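Local coordinates for LPXTG-motif cell wall anchor domain protein (Mobiluncus mulieris, PDB 5U5O) that probably serves as a giant cell-surface adhesin anchored to the bacterial cell wall, represented here by two Ig-like domains braced by internal covalent cross-links, at residues L171-T176 with V282-E287; A67-V72 with G130-V135; K115-L120 with A164-G169. All coordinates share one frame; numbering follows the deposited sequence. Where two conformers were deposited one is given.

Contact 1 of 3, residues L171-T176 with V282-E287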
# COMPACT_ATOMS: atom_id res chain seq x y z
N LEU A 171 5.16 -9.20 14.94
CA LEU A 171 5.51 -10.45 15.58
C LEU A 171 6.20 -10.16 16.88
O LEU A 171 7.29 -9.58 16.92
CB LEU A 171 6.42 -11.27 14.67
CG LEU A 171 6.91 -12.62 15.20
CD1 LEU A 171 5.81 -13.57 15.65
CD2 LEU A 171 7.74 -13.26 14.10
N LYS A 172 5.57 -10.63 17.97
CA LYS A 172 6.16 -10.57 19.29
C LYS A 172 6.70 -11.95 19.61
O LYS A 172 6.00 -12.95 19.39
CB LYS A 172 5.12 -10.18 20.35
CG LYS A 172 5.71 -10.02 21.75
CD LYS A 172 4.65 -9.91 22.83
CE LYS A 172 3.84 -8.64 22.70
NZ LYS A 172 3.03 -8.38 23.92
N LEU A 173 7.88 -12.00 20.18
CA LEU A 173 8.51 -13.26 20.60
C LEU A 173 8.86 -13.09 22.06
O LEU A 173 9.52 -12.15 22.44
CB LEU A 173 9.79 -13.51 19.78
CG LEU A 173 10.55 -14.79 20.17
CD1 LEU A 173 9.73 -16.07 19.96
CD2 LEU A 173 11.87 -14.83 19.40
N THR A 174 8.46 -14.07 22.87
CA THR A 174 8.76 -14.15 24.30
C THR A 174 9.54 -15.45 24.54
O THR A 174 9.24 -16.47 23.92
CB THR A 174 7.45 -14.18 25.13
OG1 THR A 174 6.71 -12.99 24.87
CG2 THR A 174 7.71 -14.27 26.63
N LYS A 175 10.55 -15.37 25.40
CA LYS A 175 11.34 -16.56 25.78
C LYS A 175 10.93 -17.07 27.15
O LYS A 175 10.88 -16.29 28.10
CB LYS A 175 12.84 -16.27 25.83
CG LYS A 175 13.73 -17.51 26.01
CD LYS A 175 13.55 -18.46 24.84
CE LYS A 175 14.62 -19.50 24.63
NZ LYS A 175 14.58 -20.59 25.64
N THR A 176 10.66 -18.37 27.27
CA THR A 176 10.46 -19.04 28.58
C THR A 176 11.45 -20.17 28.67
O THR A 176 12.06 -20.60 27.69
CB THR A 176 9.02 -19.56 28.75
OG1 THR A 176 8.73 -20.46 27.69
CG2 THR A 176 8.03 -18.40 28.69
N VAL A 282 0.84 -11.09 15.74
CA VAL A 282 1.07 -12.45 16.19
C VAL A 282 1.98 -12.42 17.40
O VAL A 282 2.92 -11.59 17.44
CB VAL A 282 1.69 -13.26 15.02
CG1 VAL A 282 2.14 -14.64 15.46
CG2 VAL A 282 0.72 -13.34 13.84
N GLU A 283 1.72 -13.32 18.37
CA GLU A 283 2.57 -13.43 19.54
C GLU A 283 3.02 -14.88 19.72
O GLU A 283 2.16 -15.77 19.93
CB GLU A 283 1.84 -12.94 20.78
CG GLU A 283 1.23 -11.55 20.66
CD GLU A 283 0.26 -11.25 21.77
OE1 GLU A 283 0.70 -11.06 22.92
OE2 GLU A 283 -0.96 -11.23 21.50
N VAL A 284 4.31 -15.12 19.64
CA VAL A 284 4.89 -16.46 19.75
C VAL A 284 5.69 -16.55 21.03
O VAL A 284 6.34 -15.59 21.45
CB VAL A 284 5.78 -16.76 18.52
CG1 VAL A 284 6.59 -18.04 18.69
CG2 VAL A 284 4.95 -16.85 17.25
N THR A 285 5.63 -17.71 21.70
CA THR A 285 6.51 -18.01 22.80
C THR A 285 7.42 -19.15 22.41
O THR A 285 6.93 -20.17 21.87
CB THR A 285 5.69 -18.35 24.06
OG1 THR A 285 4.94 -17.20 24.44
CG2 THR A 285 6.59 -18.76 25.24
N ALA A 286 8.72 -18.99 22.67
CA ALA A 286 9.69 -20.05 22.50
C ALA A 286 10.05 -20.54 23.89
O ALA A 286 10.65 -19.79 24.67
CB ALA A 286 10.92 -19.53 21.80
N GLU A 287 9.65 -21.78 24.24
CA GLU A 287 10.02 -22.39 25.51
C GLU A 287 11.26 -23.21 25.31
O GLU A 287 11.28 -24.11 24.51
CB GLU A 287 8.92 -23.29 26.06
CG GLU A 287 9.31 -23.99 27.37
CD GLU A 287 8.34 -25.03 27.83
OE1 GLU A 287 7.16 -24.89 27.54
OE2 GLU A 287 8.78 -25.98 28.49
O HOH W 1 5.05 -13.43 22.83
O HOH W 2 6.50 -21.86 28.45
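Residues 171-176 and 282-287 run side by side as parallel neighbours, every residue paired with the one directly across. Three positions, Lys172, Ala286 and Thr176, give up most surface. Lys172 works through both its backbone and its long chain. Its N-H bonds to Val282 O and its carbonyl O takes the N-H of Val284 at 2.8 Å, nearly along the C=O axis. CG is anti to the backbone N and the chain bends at chi3 (-67°), so the aliphatic part runs beside Glu283 and NZ ends 3.7 Å from Glu283 OE1. This is a long salt bridge, suited to a partly solvated face. Ala286 belongs to the other, buried face. Its N donates to Thr174 O, while its O accepts the N-H of Thr176 from 28° above the carbonyl plane. Ala286 CB lies 4.1 Å from Leu173 CD1, and a short side chain fits here because Phe196 and Phe249 also press upon it. The same Ala286 O lies 3.2 Å from Lys175 CD. Lys175 NZ is linked covalently to Asn288 CG, an isopeptide bond that ties the two strands through their side chains. Thr176 holds OG1 in the crowded position between N and the carbonyl carbon (chi1 57°), which sets it 3.2 Å from Glu287 CA. A water joins Thr176 OG1 to Glu287 OE1, and Glu287 OE2 bonds to Thr178. Beside these, Leu171 CD1 meets Val284 CG2 at 3.7 Å on the buried face. Strands 150-178 and 281-291 thus pair the start and end of the Ig-like DUF5979 sandwich; strands 216-223 and 244-251 flank them, and strands 193-200 and 226-232 of the facing sheet cover the leucine side.

Contact 2 of 3, residues A67-V72 with G130-V135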
# COMPACT_ATOMS: atom_id res chain seq x y z
N ALA A 67 -14.82 8.69 -19.50
CA ALA A 67 -14.93 9.78 -20.49
C ALA A 67 -16.36 10.24 -20.52
O ALA A 67 -17.27 9.46 -20.23
CB ALA A 67 -14.47 9.33 -21.86
N THR A 68 -16.57 11.51 -20.84
CA THR A 68 -17.91 12.10 -20.92
C THR A 68 -17.85 13.42 -21.68
O THR A 68 -16.76 13.89 -22.01
CB THR A 68 -18.52 12.33 -19.51
OG1 THR A 68 -19.89 12.73 -19.63
CG2 THR A 68 -17.74 13.36 -18.69
N THR A 69 -19.01 14.00 -21.96
CA THR A 69 -19.10 15.33 -22.53
C THR A 69 -19.60 16.31 -21.48
O THR A 69 -20.34 15.91 -20.56
CB THR A 69 -19.99 15.38 -23.78
OG1 THR A 69 -21.23 14.74 -23.50
CG2 THR A 69 -19.31 14.70 -24.95
N VAL A 70 -19.17 17.56 -21.62
CA VAL A 70 -19.49 18.64 -20.68
C VAL A 70 -19.85 19.90 -21.47
O VAL A 70 -19.03 20.37 -22.27
CB VAL A 70 -18.30 19.00 -19.79
CG1 VAL A 70 -18.62 20.21 -18.92
CG2 VAL A 70 -17.87 17.82 -18.93
N LYS A 71 -21.03 20.44 -21.25
CA LYS A 71 -21.43 21.72 -21.83
C LYS A 71 -21.16 22.76 -20.78
O LYS A 71 -21.78 22.80 -19.73
CB LYS A 71 -22.88 21.72 -22.28
CG LYS A 71 -23.19 22.98 -23.09
CD LYS A 71 -24.58 22.94 -23.71
CE LYS A 71 -24.80 24.15 -24.59
NZ LYS A 71 -26.12 24.08 -25.25
N VAL A 72 -20.19 23.63 -21.06
CA VAL A 72 -19.72 24.55 -20.04
C VAL A 72 -20.75 25.64 -19.80
O VAL A 72 -21.30 26.21 -20.76
CB VAL A 72 -18.37 25.14 -20.46
CG1 VAL A 72 -17.92 26.23 -19.50
CG2 VAL A 72 -17.35 24.01 -20.53
N GLY A 130 -16.32 19.11 -31.75
CA GLY A 130 -16.09 18.71 -33.14
C GLY A 130 -14.81 17.96 -33.46
O GLY A 130 -14.61 17.56 -34.62
N THR A 131 -13.94 17.76 -32.47
CA THR A 131 -12.62 17.15 -32.70
C THR A 131 -12.59 15.64 -32.43
O THR A 131 -11.55 14.99 -32.63
CB THR A 131 -11.53 17.83 -31.84
OG1 THR A 131 -11.77 17.58 -30.45
CG2 THR A 131 -11.49 19.34 -32.10
N TYR A 132 -13.71 15.08 -32.00
CA TYR A 132 -13.81 13.67 -31.64
C TYR A 132 -14.93 13.02 -32.45
O TYR A 132 -15.98 13.62 -32.65
CB TYR A 132 -14.04 13.50 -30.11
CG TYR A 132 -15.10 14.39 -29.47
CD1 TYR A 132 -14.79 15.68 -29.05
CD2 TYR A 132 -16.40 13.92 -29.23
CE1 TYR A 132 -15.75 16.49 -28.45
CE2 TYR A 132 -17.36 14.73 -28.63
CZ TYR A 132 -17.03 16.02 -28.23
OH TYR A 132 -17.97 16.84 -27.64
N GLU A 133 -14.68 11.80 -32.95
CA GLU A 133 -15.67 11.05 -33.74
C GLU A 133 -16.84 10.62 -32.86
O GLU A 133 -17.99 10.74 -33.25
CB GLU A 133 -15.05 9.83 -34.43
N LYS A 134 -16.51 10.15 -31.66
CA LYS A 134 -17.52 9.86 -30.63
C LYS A 134 -16.85 9.67 -29.27
O LYS A 134 -15.62 9.63 -29.15
CB LYS A 134 -18.36 8.62 -30.98
CG LYS A 134 -17.52 7.41 -31.33
CD LYS A 134 -18.36 6.14 -31.37
CE LYS A 134 -17.57 5.01 -32.02
NZ LYS A 134 -16.29 4.73 -31.30
N VAL A 135 -17.69 9.56 -28.25
CA VAL A 135 -17.24 9.32 -26.89
C VAL A 135 -18.08 8.19 -26.33
O VAL A 135 -19.31 8.18 -26.46
CB VAL A 135 -17.33 10.63 -26.05
CG1 VAL A 135 -18.76 11.04 -25.79
CG2 VAL A 135 -16.57 10.52 -24.74
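Apolar contacts carry most of this meeting of residues 67-72 with residues 130-135, and Val135 supplies the largest share of the surface. Its two methyls divide the work. CG2, anti to the backbone N, touches Ala67 CB at 3.8 Å and comes within 4.0 Å of Thr68 N. CG1 sits in the crowded position between N and the carbonyl carbon (chi1 69°), from which it meets Thr69 CG2 at 3.8 Å. A branched valine can thus lie across two positions of the strand at once, while the small Ala67 lets it approach closely. The segment 130-135 turns a corner at Glu133, after which residues 134-135 run into a small two-stranded antiparallel sheet with strand 140-142. This hairpin lies over the outward side of strand 64-71 in the T-Q ester bond domain, an Ig-like sandwich. Thr68 points away from this contact, the side chains of Thr68 and Val70 touch strand 94-104 of the second sheet, and the backbone of the same strand is bonded to strand 43-52. A mixed contact joins Thr69 to Tyr132. The threonine keeps OG1 in the crowded position (chi1 49°), which leaves the methyl to make the contact: CG2 stands 3.7 Å from Tyr132 OH, the two side chains crossing at about a right angle. Tyr132 likewise holds CG in the crowded position (chi1 46°), and this directs the long ring back across to the strand. A tyrosine suits the site because it has carbon to pack and an oxygen to bond at its far end. Polar links come from outside the pair. Tyr132 OH makes a weak hydrogen bond to Thr43 O, Ala67 pairs through its backbone with Asp137, and Thr131 OG1 is bonded to Ala128 O.

Contact 3 of 3, residues K115-L120 with A164-G169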
# COMPACT_ATOMS: atom_id res chain seq x y z
N LYS A 115 3.91 -4.90 0.02
CA LYS A 115 5.07 -4.51 0.85
C LYS A 115 5.14 -3.02 1.15
O LYS A 115 5.67 -2.60 2.16
CB LYS A 115 6.38 -4.88 0.12
CG LYS A 115 6.56 -6.34 -0.25
CD LYS A 115 7.87 -6.56 -1.01
CE LYS A 115 7.77 -6.21 -2.48
NZ LYS A 115 7.03 -7.24 -3.27
N ASP A 116 4.62 -2.20 0.24
CA ASP A 116 4.86 -0.75 0.25
C ASP A 116 3.65 -0.01 -0.27
O ASP A 116 2.82 -0.59 -0.96
CB ASP A 116 6.06 -0.39 -0.65
CG ASP A 116 7.38 -0.91 -0.13
OD1 ASP A 116 7.83 -0.44 0.94
OD2 ASP A 116 7.99 -1.76 -0.82
N ASP A 117 3.56 1.27 0.07
CA ASP A 117 2.62 2.18 -0.57
C ASP A 117 2.68 2.04 -2.09
O ASP A 117 3.78 1.91 -2.66
CB ASP A 117 2.95 3.64 -0.21
CG ASP A 117 2.61 4.01 1.23
OD1 ASP A 117 1.89 3.25 1.91
OD2 ASP A 117 3.07 5.09 1.67
N ILE A 118 1.52 2.05 -2.74
CA ILE A 118 1.45 2.06 -4.20
C ILE A 118 1.04 3.48 -4.61
O ILE A 118 -0.01 3.96 -4.19
CB ILE A 118 0.45 1.03 -4.75
CG1 ILE A 118 0.84 -0.38 -4.30
CG2 ILE A 118 0.38 1.10 -6.28
CD1 ILE A 118 -0.31 -1.37 -4.35
N ALA A 119 1.90 4.14 -5.39
CA ALA A 119 1.61 5.48 -5.88
C ALA A 119 0.73 5.43 -7.12
O ALA A 119 1.08 4.77 -8.12
CB ALA A 119 2.89 6.25 -6.18
N LEU A 120 -0.39 6.14 -7.06
CA LEU A 120 -1.28 6.30 -8.21
C LEU A 120 -1.36 7.74 -8.70
O LEU A 120 -1.16 8.67 -7.93
CB LEU A 120 -2.69 5.84 -7.84
CG LEU A 120 -2.80 4.46 -7.20
CD1 LEU A 120 -4.25 4.14 -6.84
CD2 LEU A 120 -2.26 3.37 -8.12
N ALA A 164 -2.24 4.35 -2.36
CA ALA A 164 -2.84 3.11 -1.88
C ALA A 164 -1.91 2.54 -0.80
O ALA A 164 -0.83 2.03 -1.13
CB ALA A 164 -3.00 2.15 -3.04
N GLU A 165 -2.32 2.69 0.46
CA GLU A 165 -1.47 2.40 1.62
C GLU A 165 -1.80 1.04 2.21
O GLU A 165 -2.94 0.81 2.66
CB GLU A 165 -1.68 3.44 2.73
CG GLU A 165 -1.26 4.84 2.34
CD GLU A 165 -1.41 5.84 3.47
OE1 GLU A 165 -2.21 5.61 4.40
OE2 GLU A 165 -0.75 6.89 3.38
N PRO A 166 -0.82 0.12 2.25
CA PRO A 166 -1.08 -1.14 2.97
C PRO A 166 -0.98 -0.94 4.48
O PRO A 166 -0.28 -0.04 4.95
CB PRO A 166 0.04 -2.05 2.50
CG PRO A 166 1.16 -1.11 2.21
CD PRO A 166 0.54 0.15 1.68
N GLN A 167 -1.68 -1.79 5.23
CA GLN A 167 -1.48 -1.89 6.67
C GLN A 167 -0.47 -3.00 6.93
O GLN A 167 -0.12 -3.76 6.03
CB GLN A 167 -2.80 -2.17 7.41
CG GLN A 167 -3.97 -1.30 6.99
CD GLN A 167 -3.63 0.18 6.90
OE1 GLN A 167 -3.83 0.81 5.85
NE2 GLN A 167 -3.10 0.73 7.98
N PHE A 168 0.01 -3.07 8.17
CA PHE A 168 1.07 -4.00 8.56
C PHE A 168 0.72 -4.74 9.84
O PHE A 168 -0.05 -4.26 10.68
CB PHE A 168 2.41 -3.27 8.73
CG PHE A 168 2.88 -2.61 7.47
CD1 PHE A 168 3.62 -3.32 6.54
CD2 PHE A 168 2.54 -1.29 7.18
CE1 PHE A 168 4.02 -2.75 5.35
CE2 PHE A 168 2.95 -0.71 6.00
CZ PHE A 168 3.69 -1.44 5.09
N GLY A 169 1.31 -5.91 9.96
CA GLY A 169 1.25 -6.72 11.16
C GLY A 169 2.53 -6.66 11.96
O GLY A 169 3.43 -5.83 11.66
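At Ile118 and Ala164 two strands meet as an antiparallel hydrogen-bonded pair: Ile118 N reaches Ala164 O at 2.8 Å, almost straight (176°), and Ala164 N returns a bond to Ile118 O. Here the pairing of strands 118-127 and 150-178 in the T-Q ester bond domain ends, and the latter runs on toward the DUF5979 domain. Ala164 CB lies beside Ile118 CB, 4.0 Å away, small enough to fit against the branched chain. Just ahead of the strand, Asp117 holds CG anti to its carbonyl carbon (chi1 -73°), so that OD1 swings over to the other segment, 3.4 Å from Pro166 CD. Glu165 uses the same first torsion with an extended chain, and the two carboxylates run side by side, their planes nearly parallel. Pro166, whose ring lacks an N-H, ends the pairing and rests CG on Asp116 O at 3.6 Å. Phe168, CG again anti to the carbonyl carbon (chi1 -61°), brings its ring edge to Lys115 O, with CE1 3.6 Å away. With Asp117 OD2 and Glu165 OE2 just 4.6 Å apart, the like charges probably raise the proton affinity of both acids, a cost that solvent near these at least partly exposed groups would probably soften.

How the contacts relate
Contact 1 and contact 3 share strand 150-178, which passes from the T-Q domain into the DUF5979 domain; contact 3 lies near the middle of the chain where the domains join, contact 1 farther along. Contact 2 lies on the other side of that middle, its centre about 62 Å from that of contact 1. Only contact 1 is a continuous strand pairing, with one buried and one partly solvated face. Contact 3 keeps a single bridge before giving way to proline, ring edge and acid pair. Contact 2, a surface contact without hydrogen bonds across it, relies on methyls and a tyrosine. Strand 118-127, begun in contact 3, leads on toward the hairpin strand of contact 2.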